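Local coordinates for oligopeptide-binding protein oppA (PDB 3DRF) that captures oligopeptides in a voluminous cavity and serves the OppABCDF ABC transporter in their uptake, closing around the peptide like a Venus flytrap, at residues L106-G111 with V194-Y199; V114-Y119 with I160-G165; T325-Q330 with L409-A414; V454-T459 with N464-T469. All coordinates share one frame; numbering follows the deposited sequence.

Contact 1 (L106-G111 with V194-Y199)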
loop_
_atom_site.group_PDB
_atom_site.type_symbol
_atom_site.label_atom_id
_atom_site.label_comp_id
_atom_site.label_asym_id
_atom_site.label_seq_id
_atom_site.Cartn_x
_atom_site.Cartn_y
_atom_site.Cartn_z
ATOM N N LEU A 106 15.715 12.601 -20.394
ATOM C CA LEU A 106 14.476 11.953 -19.937
ATOM C C LEU A 106 13.271 12.430 -20.768
ATOM O O LEU A 106 12.943 13.570 -20.748
ATOM C CB LEU A 106 14.252 12.244 -18.424
ATOM C CG LEU A 106 13.013 11.620 -17.814
ATOM C CD1 LEU A 106 13.075 10.061 -17.851
ATOM C CD2 LEU A 106 12.805 12.172 -16.337
ATOM N N LYS A 107 12.660 11.467 -21.423
ATOM C CA LYS A 107 11.533 11.699 -22.319
ATOM C C LYS A 107 10.339 10.793 -21.967
ATOM O O LYS A 107 10.475 9.788 -21.362
ATOM C CB LYS A 107 12.007 11.424 -23.769
ATOM C CG LYS A 107 13.097 12.401 -24.288
ATOM C CD LYS A 107 13.473 12.014 -25.733
ATOM C CE LYS A 107 14.564 12.939 -26.203
ATOM N NZ LYS A 107 13.931 14.259 -26.184
ATOM N N TRP A 108 9.188 11.228 -22.392
ATOM C CA TRP A 108 7.992 10.379 -22.492
ATOM C C TRP A 108 8.075 9.465 -23.729
ATOM O O TRP A 108 8.868 9.697 -24.640
ATOM C CB TRP A 108 6.721 11.278 -22.663
ATOM C CG TRP A 108 6.476 12.131 -21.389
ATOM C CD1 TRP A 108 6.741 13.444 -21.253
ATOM C CD2 TRP A 108 6.041 11.657 -20.108
ATOM N NE1 TRP A 108 6.442 13.857 -19.973
ATOM C CE2 TRP A 108 6.037 12.766 -19.252
ATOM C CE3 TRP A 108 5.589 10.421 -19.630
ATOM C CZ2 TRP A 108 5.593 12.688 -17.926
ATOM C CZ3 TRP A 108 5.170 10.337 -18.305
ATOM C CH2 TRP A 108 5.180 11.483 -17.457
ATOM N N SER A 109 7.204 8.460 -23.737
ATOM C CA SER A 109 7.232 7.434 -24.791
ATOM C C SER A 109 6.720 7.947 -26.168
ATOM O O SER A 109 6.769 7.238 -27.118
ATOM C CB SER A 109 6.460 6.216 -24.328
ATOM O OG SER A 109 5.175 6.613 -23.876
ATOM N N ASP A 110 6.269 9.180 -26.228
ATOM C CA ASP A 110 5.951 9.830 -27.518
ATOM C C ASP A 110 7.127 10.727 -27.976
ATOM O O ASP A 110 6.977 11.421 -28.949
ATOM C CB ASP A 110 4.656 10.632 -27.402
ATOM C CG ASP A 110 4.808 11.895 -26.609
ATOM O OD1 ASP A 110 5.744 12.028 -25.850
ATOM O OD2 ASP A 110 3.961 12.772 -26.743
ATOM N N GLY A 111 8.268 10.689 -27.270
ATOM C CA GLY A 111 9.433 11.500 -27.644
ATOM C C GLY A 111 9.486 12.926 -27.055
ATOM O O GLY A 111 10.500 13.575 -27.169
ATOM N N VAL A 194 6.436 11.432 -12.052
ATOM C CA VAL A 194 5.985 12.477 -12.997
ATOM C C VAL A 194 4.684 12.053 -13.704
ATOM O O VAL A 194 4.376 10.934 -13.821
ATOM C CB VAL A 194 7.094 12.768 -14.083
ATOM C CG1 VAL A 194 8.216 13.618 -13.484
ATOM C CG2 VAL A 194 7.667 11.475 -14.708
ATOM N N ALA A 195 3.951 13.059 -14.117
ATOM C CA ALA A 195 2.707 12.895 -14.906
ATOM C C ALA A 195 2.829 13.753 -16.148
ATOM O O ALA A 195 3.343 14.858 -16.059
ATOM C CB ALA A 195 1.481 13.331 -14.054
ATOM N N PRO A 196 2.359 13.247 -17.276
ATOM C CA PRO A 196 2.595 13.941 -18.558
ATOM C C PRO A 196 1.589 15.104 -18.785
ATOM O O PRO A 196 0.575 14.941 -19.460
ATOM C CB PRO A 196 2.460 12.802 -19.576
ATOM C CG PRO A 196 1.433 11.829 -18.906
ATOM C CD PRO A 196 1.828 11.883 -17.442
ATOM N N TYR A 197 1.951 16.257 -18.233
ATOM C CA TYR A 197 1.044 17.414 -18.238
ATOM C C TYR A 197 0.602 17.864 -19.651
ATOM O O TYR A 197 -0.528 18.069 -19.859
ATOM C CB TYR A 197 1.661 18.571 -17.444
ATOM C CG TYR A 197 0.840 19.840 -17.552
ATOM C CD1 TYR A 197 -0.352 19.977 -16.876
ATOM C CD2 TYR A 197 1.252 20.876 -18.377
ATOM C CE1 TYR A 197 -1.099 21.151 -17.002
ATOM C CE2 TYR A 197 0.515 22.056 -18.490
ATOM C CZ TYR A 197 -0.652 22.144 -17.811
ATOM O OH TYR A 197 -1.442 23.292 -17.890
ATOM N N GLN A 198 1.521 17.957 -20.596
ATOM C CA GLN A 198 1.108 18.398 -21.941
ATOM C C GLN A 198 0.138 17.407 -22.585
ATOM O O GLN A 198 -0.721 17.809 -23.287
ATOM C CB GLN A 198 2.332 18.620 -22.857
ATOM C CG GLN A 198 3.186 19.844 -22.521
ATOM C CD GLN A 198 2.408 21.153 -22.570
ATOM O OE1 GLN A 198 1.545 21.349 -23.375
ATOM N NE2 GLN A 198 2.745 22.042 -21.684
ATOM N N TYR A 199 0.306 16.117 -22.319
ATOM C CA TYR A 199 -0.604 15.069 -22.851
ATOM C C TYR A 199 -2.029 15.097 -22.226
ATOM O O TYR A 199 -2.973 14.775 -22.859
ATOM C CB TYR A 199 0.051 13.720 -22.589
ATOM C CG TYR A 199 -0.601 12.505 -23.235
ATOM C CD1 TYR A 199 -0.727 12.401 -24.638
ATOM C CD2 TYR A 199 -1.013 11.430 -22.466
ATOM C CE1 TYR A 199 -1.257 11.276 -25.225
ATOM C CE2 TYR A 199 -1.561 10.302 -23.056
ATOM C CZ TYR A 199 -1.685 10.257 -24.434
ATOM O OH TYR A 199 -2.240 9.142 -25.060
#

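Contact 2 (V114-Y119 with I160-G165)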
loop_
_atom_site.group_PDB
_atom_site.type_symbol
_atom_site.label_atom_id
_atom_site.label_comp_id
_atom_site.label_asym_id
_atom_site.label_seq_id
_atom_site.Cartn_x
_atom_site.Cartn_y
_atom_site.Cartn_z
ATOM N N VAL A 114 10.285 15.089 -20.642
ATOM C CA VAL A 114 9.834 15.212 -19.261
ATOM C C VAL A 114 10.409 16.461 -18.603
ATOM O O VAL A 114 11.610 16.718 -18.678
ATOM C CB VAL A 114 10.226 13.977 -18.428
ATOM C CG1 VAL A 114 9.664 14.088 -17.019
ATOM C CG2 VAL A 114 9.740 12.705 -19.105
ATOM N N THR A 115 9.533 17.299 -18.098
ATOM C CA THR A 115 9.903 18.630 -17.610
ATOM C C THR A 115 9.573 18.844 -16.143
ATOM O O THR A 115 8.872 18.096 -15.520
ATOM C CB THR A 115 9.111 19.753 -18.412
ATOM O OG1 THR A 115 7.732 19.699 -18.051
ATOM C CG2 THR A 115 9.329 19.575 -19.953
ATOM N N ALA A 116 10.043 19.962 -15.626
ATOM C CA ALA A 116 9.782 20.404 -14.231
ATOM C C ALA A 116 8.253 20.430 -13.961
ATOM O O ALA A 116 7.798 19.979 -12.915
ATOM C CB ALA A 116 10.417 21.824 -14.016
ATOM N N LYS A 117 7.482 20.951 -14.908
ATOM C CA LYS A 117 6.032 20.989 -14.748
ATOM C C LYS A 117 5.368 19.585 -14.596
ATOM O O LYS A 117 4.434 19.442 -13.869
ATOM C CB LYS A 117 5.408 21.733 -15.948
ATOM C CG LYS A 117 3.843 21.753 -15.990
ATOM C CD LYS A 117 3.232 22.383 -14.692
ATOM C CE LYS A 117 1.665 22.388 -14.832
ATOM N NZ LYS A 117 1.091 22.969 -13.541
ATOM N N ASP A 118 5.916 18.569 -15.287
ATOM C CA ASP A 118 5.417 17.170 -15.141
ATOM C C ASP A 118 5.545 16.660 -13.695
ATOM O O ASP A 118 4.779 15.903 -13.258
ATOM C CB ASP A 118 6.178 16.253 -16.114
ATOM C CG ASP A 118 5.905 16.579 -17.581
ATOM O OD1 ASP A 118 4.852 17.115 -17.869
ATOM O OD2 ASP A 118 6.765 16.306 -18.360
ATOM N N TYR A 119 6.629 17.072 -13.046
ATOM C CA TYR A 119 6.826 16.705 -11.619
ATOM C C TYR A 119 5.838 17.419 -10.657
ATOM O O TYR A 119 5.241 16.814 -9.842
ATOM C CB TYR A 119 8.297 16.984 -11.253
ATOM C CG TYR A 119 8.566 16.588 -9.807
ATOM C CD1 TYR A 119 8.466 15.244 -9.366
ATOM C CD2 TYR A 119 8.850 17.558 -8.871
ATOM C CE1 TYR A 119 8.691 14.908 -8.019
ATOM C CE2 TYR A 119 9.077 17.235 -7.528
ATOM C CZ TYR A 119 8.976 15.914 -7.113
ATOM O OH TYR A 119 9.202 15.592 -5.776
ATOM N N ILE A 160 6.484 25.044 -4.517
ATOM C CA ILE A 160 7.141 24.349 -5.646
ATOM C C ILE A 160 7.456 25.381 -6.735
ATOM O O ILE A 160 6.554 25.941 -7.300
ATOM C CB ILE A 160 6.222 23.239 -6.172
ATOM C CG1 ILE A 160 5.962 22.205 -5.035
ATOM C CG2 ILE A 160 6.868 22.582 -7.397
ATOM C CD1 ILE A 160 5.090 20.975 -5.429
ATOM N N THR A 161 8.743 25.547 -7.018
ATOM C CA THR A 161 9.192 26.513 -8.018
ATOM C C THR A 161 10.207 25.849 -8.969
ATOM O O THR A 161 10.684 24.751 -8.758
ATOM C CB THR A 161 9.785 27.794 -7.341
ATOM O OG1 THR A 161 10.901 27.432 -6.502
ATOM C CG2 THR A 161 8.730 28.570 -6.514
ATOM N N PHE A 162 10.498 26.593 -10.027
ATOM C CA PHE A 162 11.239 26.047 -11.172
ATOM C C PHE A 162 12.431 26.943 -11.518
ATOM O O PHE A 162 12.285 27.885 -12.275
ATOM C CB PHE A 162 10.321 25.908 -12.390
ATOM C CG PHE A 162 8.987 25.240 -12.056
ATOM C CD1 PHE A 162 8.943 23.927 -11.642
ATOM C CD2 PHE A 162 7.801 25.940 -12.134
ATOM C CE1 PHE A 162 7.732 23.309 -11.386
ATOM C CE2 PHE A 162 6.595 25.332 -11.843
ATOM C CZ PHE A 162 6.583 24.006 -11.487
ATOM N N PRO A 163 13.607 26.614 -11.004
ATOM C CA PRO A 163 14.787 27.453 -11.236
ATOM C C PRO A 163 15.157 27.609 -12.706
ATOM O O PRO A 163 15.800 28.570 -12.985
ATOM C CB PRO A 163 15.889 26.718 -10.486
ATOM C CG PRO A 163 15.203 25.903 -9.424
ATOM C CD PRO A 163 13.864 25.548 -9.994
ATOM N N ASP A 164 14.774 26.696 -13.592
ATOM C CA ASP A 164 15.045 26.849 -15.044
ATOM C C ASP A 164 13.735 26.801 -15.821
ATOM O O ASP A 164 13.702 26.381 -16.924
ATOM C CB ASP A 164 16.083 25.822 -15.521
ATOM C CG ASP A 164 16.612 26.132 -16.949
ATOM O OD1 ASP A 164 16.689 27.288 -17.354
ATOM O OD2 ASP A 164 16.909 25.145 -17.630
ATOM N N GLY A 165 12.664 27.267 -15.211
ATOM C CA GLY A 165 11.337 27.342 -15.838
ATOM C C GLY A 165 10.576 26.034 -15.854
ATOM O O GLY A 165 11.072 25.011 -15.596
#

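Contact 3 (T325-Q330 with L409-A414)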
loop_
_atom_site.group_PDB
_atom_site.type_symbol
_atom_site.label_atom_id
_atom_site.label_comp_id
_atom_site.label_asym_id
_atom_site.label_seq_id
_atom_site.Cartn_x
_atom_site.Cartn_y
_atom_site.Cartn_z
ATOM N N THR A 325 -21.009 2.568 18.140
ATOM C CA THR A 325 -20.797 1.130 17.976
ATOM C C THR A 325 -20.229 0.516 19.291
ATOM O O THR A 325 -19.524 1.172 19.964
ATOM C CB THR A 325 -19.797 0.847 16.791
ATOM O OG1 THR A 325 -19.411 -0.519 16.780
ATOM C CG2 THR A 325 -18.496 1.708 16.826
ATOM N N PRO A 326 -20.501 -0.762 19.567
ATOM C CA PRO A 326 -19.828 -1.418 20.692
ATOM C C PRO A 326 -18.287 -1.320 20.620
ATOM O O PRO A 326 -17.614 -1.372 21.602
ATOM C CB PRO A 326 -20.315 -2.873 20.574
ATOM C CG PRO A 326 -21.732 -2.728 19.987
ATOM C CD PRO A 326 -21.478 -1.674 18.928
ATOM N N LEU A 327 -17.778 -1.181 19.392
ATOM C CA LEU A 327 -16.330 -1.026 19.182
ATOM C C LEU A 327 -15.736 0.262 19.712
ATOM O O LEU A 327 -14.570 0.390 19.728
ATOM C CB LEU A 327 -15.969 -1.212 17.700
ATOM C CG LEU A 327 -16.170 -2.683 17.239
ATOM C CD1 LEU A 327 -16.172 -2.737 15.669
ATOM C CD2 LEU A 327 -15.182 -3.637 17.821
ATOM N N GLN A 328 -16.582 1.195 20.160
ATOM C CA GLN A 328 -16.130 2.356 20.923
ATOM C C GLN A 328 -15.519 1.915 22.249
ATOM O O GLN A 328 -14.818 2.652 22.801
ATOM C CB GLN A 328 -17.321 3.285 21.240
ATOM C CG GLN A 328 -17.945 4.036 20.066
ATOM C CD GLN A 328 -19.260 4.758 20.476
ATOM O OE1 GLN A 328 -20.315 4.188 20.558
ATOM N NE2 GLN A 328 -19.145 6.050 20.701
ATOM N N ASP A 329 -15.890 0.747 22.746
ATOM C CA ASP A 329 -15.376 0.224 24.052
ATOM C C ASP A 329 -13.994 -0.408 23.794
ATOM O O ASP A 329 -13.893 -1.414 23.136
ATOM C CB ASP A 329 -16.334 -0.836 24.662
ATOM C CG ASP A 329 -17.666 -0.246 25.238
ATOM O OD1 ASP A 329 -17.639 0.874 25.697
ATOM O OD2 ASP A 329 -18.641 -0.963 25.320
ATOM N N GLN A 330 -12.961 0.214 24.346
ATOM C CA GLN A 330 -11.606 -0.322 24.270
ATOM C C GLN A 330 -11.489 -1.812 24.649
ATOM O O GLN A 330 -10.834 -2.533 24.023
ATOM C CB GLN A 330 -10.655 0.524 25.123
ATOM C CG GLN A 330 -9.204 0.205 24.955
ATOM C CD GLN A 330 -8.353 1.303 25.580
ATOM O OE1 GLN A 330 -8.833 2.045 26.418
ATOM N NE2 GLN A 330 -7.152 1.326 25.292
ATOM N N LEU A 409 -24.223 -7.966 21.458
ATOM C CA LEU A 409 -22.883 -7.753 20.909
ATOM C C LEU A 409 -22.770 -8.485 19.564
ATOM O O LEU A 409 -22.238 -9.596 19.490
ATOM C CB LEU A 409 -21.823 -8.190 21.926
ATOM C CG LEU A 409 -20.362 -7.875 21.637
ATOM C CD1 LEU A 409 -20.172 -6.429 21.228
ATOM C CD2 LEU A 409 -19.511 -8.185 22.864
ATOM N N SER A 410 -23.315 -7.853 18.527
ATOM C CA SER A 410 -23.360 -8.407 17.177
ATOM C C SER A 410 -22.654 -7.431 16.245
ATOM O O SER A 410 -22.822 -6.219 16.375
ATOM C CB SER A 410 -24.807 -8.617 16.726
ATOM O OG SER A 410 -25.507 -9.435 17.652
ATOM N N LEU A 411 -21.838 -7.971 15.357
ATOM C CA LEU A 411 -21.006 -7.163 14.433
ATOM C C LEU A 411 -20.966 -7.794 13.044
ATOM O O LEU A 411 -21.053 -8.965 12.876
ATOM C CB LEU A 411 -19.555 -7.022 14.969
ATOM C CG LEU A 411 -19.479 -6.437 16.404
ATOM C CD1 LEU A 411 -18.058 -6.599 16.997
ATOM C CD2 LEU A 411 -19.839 -4.992 16.401
ATOM N N VAL A 412 -20.751 -6.919 12.080
ATOM C CA VAL A 412 -20.596 -7.321 10.686
ATOM C C VAL A 412 -19.118 -7.331 10.298
ATOM O O VAL A 412 -18.446 -6.352 10.428
ATOM C CB VAL A 412 -21.373 -6.337 9.751
ATOM C CG1 VAL A 412 -21.040 -6.638 8.287
ATOM C CG2 VAL A 412 -22.906 -6.387 10.016
ATOM N N TYR A 413 -18.700 -8.451 9.747
ATOM C CA TYR A 413 -17.308 -8.671 9.322
ATOM C C TYR A 413 -17.244 -8.672 7.799
ATOM O O TYR A 413 -17.694 -9.596 7.154
ATOM C CB TYR A 413 -16.873 -10.026 9.819
ATOM C CG TYR A 413 -15.432 -10.534 9.499
ATOM C CD1 TYR A 413 -14.372 -9.675 9.147
ATOM C CD2 TYR A 413 -15.138 -11.901 9.596
ATOM C CE1 TYR A 413 -13.100 -10.192 8.900
ATOM C CE2 TYR A 413 -13.916 -12.388 9.373
ATOM C CZ TYR A 413 -12.893 -11.520 9.013
ATOM O OH TYR A 413 -11.633 -11.977 8.780
ATOM N N ALA A 414 -16.684 -7.603 7.257
ATOM C CA ALA A 414 -16.459 -7.488 5.799
ATOM C C ALA A 414 -15.159 -8.252 5.378
ATOM O O ALA A 414 -14.165 -7.668 5.036
ATOM C CB ALA A 414 -16.382 -5.993 5.363
#

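Contact 4 (V454-T459 with N464-T469)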
loop_
_atom_site.group_PDB
_atom_site.type_symbol
_atom_site.label_atom_id
_atom_site.label_comp_id
_atom_site.label_asym_id
_atom_site.label_seq_id
_atom_site.Cartn_x
_atom_site.Cartn_y
_atom_site.Cartn_z
ATOM N N VAL A 454 -12.174 -2.109 -1.993
ATOM C CA VAL A 454 -11.368 -0.890 -2.070
ATOM C C VAL A 454 -12.295 0.336 -2.207
ATOM O O VAL A 454 -12.125 1.313 -1.513
ATOM C CB VAL A 454 -10.317 -0.901 -3.227
ATOM C CG1 VAL A 454 -9.561 0.471 -3.275
ATOM C CG2 VAL A 454 -9.289 -2.024 -3.012
ATOM N N ASP A 455 -13.309 0.239 -3.074
ATOM C CA ASP A 455 -14.298 1.345 -3.236
ATOM C C ASP A 455 -14.992 1.615 -1.884
ATOM O O ASP A 455 -15.157 2.722 -1.498
ATOM C CB ASP A 455 -15.347 1.004 -4.323
ATOM C CG ASP A 455 -14.778 1.030 -5.719
ATOM O OD1 ASP A 455 -13.725 1.611 -5.953
ATOM O OD2 ASP A 455 -15.429 0.393 -6.494
ATOM N N HIS A 456 -15.437 0.556 -1.249
ATOM C CA HIS A 456 -16.114 0.677 0.065
ATOM C C HIS A 456 -15.245 1.392 1.110
ATOM O O HIS A 456 -15.763 2.122 1.863
ATOM C CB HIS A 456 -16.569 -0.710 0.567
ATOM C CG HIS A 456 -17.849 -0.694 1.349
ATOM N ND1 HIS A 456 -19.048 -0.319 0.799
ATOM C CD2 HIS A 456 -18.112 -1.043 2.617
ATOM C CE1 HIS A 456 -19.986 -0.416 1.719
ATOM N NE2 HIS A 456 -19.443 -0.839 2.827
ATOM N N MET A 457 -13.959 1.091 1.111
ATOM C CA MET A 457 -13.029 1.637 2.117
ATOM C C MET A 457 -12.683 3.080 1.851
ATOM O O MET A 457 -12.483 3.813 2.745
ATOM C CB MET A 457 -11.729 0.825 2.165
ATOM C CG MET A 457 -11.920 -0.631 2.709
ATOM S SD MET A 457 -12.579 -0.657 4.403
ATOM C CE MET A 457 -14.286 -1.257 4.115
ATOM N N THR A 458 -12.560 3.438 0.570
ATOM C CA THR A 458 -11.974 4.754 0.196
ATOM C C THR A 458 -12.969 5.846 -0.103
ATOM O O THR A 458 -12.679 6.978 0.074
ATOM C CB THR A 458 -11.055 4.650 -1.033
ATOM O OG1 THR A 458 -11.794 4.135 -2.136
ATOM C CG2 THR A 458 -9.790 3.793 -0.770
ATOM N N THR A 459 -14.140 5.499 -0.555
ATOM C CA THR A 459 -15.090 6.530 -1.021
ATOM C C THR A 459 -15.679 7.352 0.148
ATOM O O THR A 459 -16.309 6.840 0.986
ATOM C CB THR A 459 -16.251 5.882 -1.806
ATOM O OG1 THR A 459 -15.716 5.159 -2.907
ATOM C CG2 THR A 459 -17.198 6.970 -2.347
ATOM N N ASN A 464 -21.153 2.976 6.857
ATOM C CA ASN A 464 -21.514 2.766 8.211
ATOM C C ASN A 464 -22.000 1.349 8.448
ATOM O O ASN A 464 -22.473 1.079 9.470
ATOM C CB ASN A 464 -22.639 3.763 8.574
ATOM C CG ASN A 464 -22.631 4.146 9.995
ATOM O OD1 ASN A 464 -21.586 4.299 10.587
ATOM N ND2 ASN A 464 -23.813 4.285 10.564
ATOM N N ASP A 465 -21.854 0.469 7.485
ATOM C CA ASP A 465 -22.483 -0.876 7.449
ATOM C C ASP A 465 -21.533 -2.070 7.559
ATOM O O ASP A 465 -21.822 -3.150 7.173
ATOM C CB ASP A 465 -23.333 -0.988 6.180
ATOM C CG ASP A 465 -22.495 -0.966 4.879
ATOM O OD1 ASP A 465 -21.263 -0.790 4.939
ATOM O OD2 ASP A 465 -23.089 -1.135 3.806
ATOM N N TRP A 466 -20.350 -1.770 8.061
ATOM C CA TRP A 466 -19.390 -2.787 8.465
ATOM C C TRP A 466 -18.773 -2.372 9.811
ATOM O O TRP A 466 -18.713 -1.231 10.153
ATOM C CB TRP A 466 -18.302 -3.011 7.385
ATOM C CG TRP A 466 -17.408 -1.775 7.197
ATOM C CD1 TRP A 466 -17.667 -0.699 6.423
ATOM C CD2 TRP A 466 -16.109 -1.563 7.785
ATOM N NE1 TRP A 466 -16.603 0.201 6.483
ATOM C CE2 TRP A 466 -15.653 -0.311 7.325
ATOM C CE3 TRP A 466 -15.317 -2.289 8.666
ATOM C CZ2 TRP A 466 -14.439 0.235 7.729
ATOM C CZ3 TRP A 466 -14.124 -1.742 9.073
ATOM C CH2 TRP A 466 -13.681 -0.504 8.586
ATOM N N ASP A 467 -18.339 -3.392 10.545
ATOM C CA ASP A 467 -17.672 -3.208 11.818
ATOM C C ASP A 467 -16.203 -3.650 11.864
ATOM O O ASP A 467 -15.402 -2.972 12.454
ATOM C CB ASP A 467 -18.455 -3.959 12.928
ATOM C CG ASP A 467 -19.888 -3.459 13.053
ATOM O OD1 ASP A 467 -20.005 -2.292 13.361
ATOM O OD2 ASP A 467 -20.802 -4.249 12.834
ATOM N N ILE A 468 -15.927 -4.806 11.274
ATOM C CA ILE A 468 -14.571 -5.398 11.263
ATOM C C ILE A 468 -14.266 -5.672 9.799
ATOM O O ILE A 468 -15.098 -6.126 9.070
ATOM C CB ILE A 468 -14.558 -6.755 12.014
ATOM C CG1 ILE A 468 -15.040 -6.609 13.483
ATOM C CG2 ILE A 468 -13.131 -7.412 11.996
ATOM C CD1 ILE A 468 -15.349 -8.014 14.141
ATOM N N THR A 469 -13.033 -5.410 9.379
ATOM C CA THR A 469 -12.540 -5.840 8.068
ATOM C C THR A 469 -11.044 -6.152 8.225
ATOM O O THR A 469 -10.454 -5.875 9.187
ATOM C CB THR A 469 -12.874 -4.811 6.937
ATOM O OG1 THR A 469 -12.687 -5.474 5.672
ATOM C CG2 THR A 469 -11.910 -3.632 6.979
HETATM O O HOH W 1 -16.134 2.424 4.646
#

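Contact 1 (L106-G111 with V194-Y199)
P196 packs over one face of the W108 indole, and nearly all of the contact is apolar. The central interaction is a CH-pi contact. P196 CB sits 3.5 Å from the centroid of the W108 six-membered ring, only 9° off the ring normal. The directions of the two side chains cross at about a right angle. The proline ring also spreads toward the far rim of the indole, with P196 CD 3.4 Å from W108 CH2. On the backbone side, P196 CA comes within 3.3 Å of W108 CZ2. The packing here is tight.

V194 adds a second apolar contact. Its CG2 approaches W108 CH2 obliquely at 3.7 Å. The backbone leading to the proline passes the rim of the indole, with V194 C and A195 N near the ring plane. W108 CG is anti to the carbonyl carbon (chi1 -66°), which sends the indole across to 194-199.

No hydrogen bond joins the two segments directly. The polar link runs through D118 of helix 116-127. Its carboxylate accepts from W108 NE1 with one oxygen and from Y197 N with the other. Within 106-111, G111 N bonds to W108 O at 2.9 Å and closes a type I beta turn. P196 is the centre of an inverse gamma turn and the N-cap residue of helix 197-200. A buried proline-on-tryptophan CH-pi contact thus joins a beta turn to a helix start.

Contact 2 (V114-Y119 with I160-G165)
The F162 ring meets A116 CB and K117 N obliquely, neither squarely over a face nor at an edge. E120, one helical turn further on, also touches this ring. The contact packs the N-terminal turn of helix 116-127 against the loop that follows strand 160-161, an outermost strand of a four-stranded antiparallel sheet. A capping box formed by T115 and D118 starts the helix.

A116 carries the apolar part. Its CB lies 3.5 Å from F162 CD1. The same methyl is 3.6 Å from G165 O, so ring and loop backbone both meet it. F162 CG is anti to the carbonyl carbon (chi1 -47°), and this turns the ring toward the helix start. There F162 CE1 lies 3.7 Å from A116 O. I171 of the neighbouring strand 170-174 also packs on A116.

The loop is shaped by its own backbone: G165 N bonds to F162 O at 3.0 Å. G165 has a positive phi of 80°, a value that favours glycine.

K117 points its amine elsewhere and makes salt bridges with E120 and E124. In the capping box, D118 N gives a weak bond of 3.5 Å to T115 OG1. The return bond is firmer: T115 N reaches D118 OD2 at 3.0 Å, from above the carboxylate plane and 45° out of it.

Contact 3 (T325-Q330 with L409-A414)
A proline ring and three leucine side chains meet here, and the contact between the segments is wholly apolar. P326 CB touches L409 CD1 at 3.6 Å, the closest approach between the segments. With CG anti to the backbone N (chi1 -172°), L409 carries its CD1 branch to the proline. L411 reaches across with both methyls. Its CD1 meets L327 CD2 at 4.2 Å, while its CD2 stands at a looser 4.5 Å from P326 CD.

The contact places a 3-10 turn, 326-328, beside strand 407-414 of the large mixed sheet. Helix 330-339 follows the turn. Its I336 packs on both L327 and L411, and W393 lies against P326.

Side chains of the segment itself brace the turn. T325 OG1 accepts from L327 N at 3.2 Å, which makes an ST turn. T325 N gives its hydrogen to Q328 OE1 at 3.0 Å. This donor stands above the carbonyl plane of the amide, 45° out of it. Backbone bonds from Q328 N to T325 O and from D329 N to P326 O complete the turn. D329 is the N-cap residue of helix 330-339, but its carboxylate forms no capping bond. It makes a salt bridge with K404 and accepts from W393 NE1.

Contact 4 (V454-T459 with N464-T469)
The end of helix 450-458 packs here on the segment that enters strand 468-474, close to the bound peptide. V454, on this helix, packs on an apolar side chain of that peptide. H456 and D465 form a His-carboxylate hydrogen bond. H456 NE2 donates to D465 OD1 at 2.8 Å, with an N-H...O angle of 157°. The carboxylate accepts with its syn lone pair, and OD1 lies nearly in the imidazole plane. Ring and carboxylate are close to coplanar. The second oxygen, D465 OD2, accepts from Y443 OH, so both oxygens are bonded and the rotation of the group is fixed.

W466 stands next to this pair. Its five-membered ring meets the imidazole obliquely, with planes at 55°. M457 CE lies over one indole face, 3.8 Å from the centroid of the five-membered ring, as a CH-pi contact. M457 SD is oblique to the six-membered ring, a Met-aromatic contact. The methionine chain bends at chi2 (-60°) and chi3, which brings its methyl over the indole.

Helix 450-458 leads through a loop into strand 468-474 of the large mixed sheet, and a water bridges the two segments. The water donates to H456 O at 2.8 Å and accepts from W466 NE1 at 2.9 Å, near the plane of the indole.

T469 CG2 and M457 SD meet tip to tip at 4.0 Å. T469 OG1 bonds instead to A414 O of strand 407-414 and to W453 NE1.

Along the chain, contact 1 closes a long loop from 106-111 to 194-199. Contact 2 is nested inside it and joins the start of helix 116-127 to the loop after strand 160-161. The two touch through D118 and V114. Contact 3 comes next in series and ties the turn before helix 330-339 to strand 407-414. Contact 4 follows and closes only a short loop between helix 450-458 and strand 468-474. Contacts 3 and 4 also touch, since strands 407-414 and 468-474 are neighbours in the large mixed sheet. V412 N bonds there to D467 OD2. Contacts 1 and 3 lie on opposite sides of the chain's centre, with centres about 48 Å apart.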